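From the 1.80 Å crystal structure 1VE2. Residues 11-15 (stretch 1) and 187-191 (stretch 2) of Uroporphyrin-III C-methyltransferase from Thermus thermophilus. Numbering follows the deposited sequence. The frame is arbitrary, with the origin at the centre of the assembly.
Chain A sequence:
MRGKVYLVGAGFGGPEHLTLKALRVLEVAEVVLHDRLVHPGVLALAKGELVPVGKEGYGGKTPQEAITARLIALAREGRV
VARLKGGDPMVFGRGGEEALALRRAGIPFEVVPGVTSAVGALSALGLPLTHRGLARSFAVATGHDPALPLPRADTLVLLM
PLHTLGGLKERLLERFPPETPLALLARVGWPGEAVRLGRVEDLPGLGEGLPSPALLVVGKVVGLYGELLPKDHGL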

# COMPACT_ATOMS: atom_id res chain seq x y z
N GLY A 11 -6.92 -1.57 -7.39
CA GLY A 11 -5.52 -1.32 -7.68
C GLY A 11 -5.42 0.06 -8.32
O GLY A 11 -6.44 0.70 -8.54
N PHE A 12 -4.21 0.49 -8.65
CA PHE A 12 -3.99 1.81 -9.24
C PHE A 12 -4.13 1.88 -10.76
O PHE A 12 -4.26 2.97 -11.33
CB PHE A 12 -2.59 2.30 -8.85
CG PHE A 12 -1.48 1.56 -9.54
CD1 PHE A 12 -1.06 1.92 -10.81
CD2 PHE A 12 -0.91 0.43 -8.95
CE1 PHE A 12 -0.09 1.18 -11.49
CE2 PHE A 12 0.05 -0.31 -9.62
CZ PHE A 12 0.46 0.06 -10.89
N GLY A 13 -4.10 0.73 -11.43
CA GLY A 13 -4.19 0.74 -12.88
C GLY A 13 -4.86 -0.45 -13.53
O GLY A 13 -6.01 -0.76 -13.25
N GLY A 14 -4.13 -1.10 -14.43
CA GLY A 14 -4.65 -2.25 -15.16
C GLY A 14 -5.03 -3.43 -14.29
O GLY A 14 -4.61 -3.52 -13.13
N PRO A 15 -5.80 -4.39 -14.85
CA PRO A 15 -6.22 -5.57 -14.10
C PRO A 15 -5.11 -6.51 -13.67
O PRO A 15 -5.32 -7.37 -12.81
CB PRO A 15 -7.22 -6.24 -15.06
CG PRO A 15 -6.69 -5.88 -16.40
CD PRO A 15 -6.29 -4.42 -16.24
N ARG A 187 -1.58 9.66 -14.11
CA ARG A 187 -2.09 8.50 -14.84
C ARG A 187 -1.11 7.33 -14.92
O ARG A 187 -0.96 6.71 -15.97
CB ARG A 187 -2.52 8.93 -16.24
CG ARG A 187 -3.55 10.06 -16.24
CD ARG A 187 -3.89 10.52 -17.65
NE ARG A 187 -4.64 9.50 -18.39
CZ ARG A 187 -5.91 9.20 -18.18
NH1 ARG A 187 -6.61 9.84 -17.24
NH2 ARG A 187 -6.50 8.25 -18.89
N VAL A 188 -0.44 7.03 -13.81
CA VAL A 188 0.52 5.93 -13.80
C VAL A 188 -0.21 4.63 -14.09
O VAL A 188 -1.25 4.34 -13.49
CB VAL A 188 1.23 5.80 -12.43
CG1 VAL A 188 2.20 4.62 -12.47
CG2 VAL A 188 1.95 7.10 -12.11
N GLY A 189 0.32 3.85 -15.03
CA GLY A 189 -0.28 2.58 -15.38
C GLY A 189 -1.41 2.71 -16.39
O GLY A 189 -1.96 1.71 -16.84
N TRP A 190 -1.75 3.95 -16.75
CA TRP A 190 -2.83 4.22 -17.70
C TRP A 190 -2.30 4.89 -18.97
O TRP A 190 -1.19 5.44 -18.98
CB TRP A 190 -3.85 5.19 -17.09
CG TRP A 190 -4.67 4.66 -15.97
CD1 TRP A 190 -4.21 4.11 -14.80
CD2 TRP A 190 -6.09 4.67 -15.87
NE1 TRP A 190 -5.27 3.79 -13.98
CE2 TRP A 190 -6.44 4.12 -14.62
CE3 TRP A 190 -7.12 5.10 -16.73
CZ2 TRP A 190 -7.76 3.99 -14.20
CZ3 TRP A 190 -8.44 4.97 -16.32
CH2 TRP A 190 -8.75 4.41 -15.06
N PRO A 191 -3.08 4.84 -20.06
CA PRO A 191 -2.62 5.49 -21.29
C PRO A 191 -2.51 6.98 -20.94
O PRO A 191 -3.37 7.51 -20.24
CB PRO A 191 -3.75 5.22 -22.27
CG PRO A 191 -4.31 3.91 -21.80
CD PRO A 191 -4.31 4.08 -20.29
O HOH W 1 -2.82 5.24 -11.62
O HOH W 2 -1.54 -0.63 -15.34

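Two loop segments, separated by at least 175 residues in sequence between any touching pair, meet here over a small interface: 185 Å² buried, both sides summed. Neither forms helix or strand where they touch. The contact rests on one direct hydrogen bond, two water bridges and the packing of the F12 ring.

The direct bond runs from W190 NE1 to F12 O, 3.0 Å with an N-H...O angle of 154°. The carbonyl oxygen lies at the edge of the indole, near its plane, which is where the N-H points. W190 reaches it although its CA-to-CB bond points sideways: chi1 of -68° (m) and chi2 of 56° bring the end of the side chain nearer to stretch 1. Tryptophan suits this position because it offers an N-H donor on the edge of a flat, largely apolar ring, and the same approach leaves W190 NE1 3.4 Å from G13 CA.

F12 is arranged in a similar way. Its CA-to-CB bond is also sideways, but with chi1 at 71° (p) and chi2 at 85° the ring comes to lie beside the turn. V188 O and G189 CA sit at the ring edge, near its plane, with F12 CD1 3.6 Å from V188 O and F12 CE1 4.1 Å from G189 CA. V188, at chi1 179° (t), adds an apolar contact, its CG1 lying 4.2 Å from F12 CE1. F12 has 62 Å² covered by stretch 2, the largest share of any residue here.

The turn that receives the ring is type II, R187 to W190, closed by W190 N to R187 O at 3.0 Å. G189 occupies its third position at phi/psi 83/-4, where a CB would be jammed against the preceding carbonyl oxygen; an ideal CB would also fall 2.8 Å from F12 CE1, a clash. Glycine therefore fits both the turn and the neighbour. G13 CA lies 5.0 Å from G189 CA. An ideal CB on G13 would be crowded by F12 CD1 at 3.3 Å.

The CA-to-CB bond of R187 points away from stretch 1, and the side chain hydrogen-bonds within its own segment: with rotamers m, t and p for chi1 to chi3, R187 NE donates to P191 O at 3.0 Å and 163°, with a weak second bond from R187 NH2 to P191 O at 3.5 Å.

Water completes the interface. Water 1 donates to F12 O at 2.7 Å and to V188 O at 2.6 Å, linking two acceptors that could not bond each other. Water 2 accepts from G14 N and donates to G189 O, both at 2.8 Å, spanning the 4.3 Å between G14 N and G189 O.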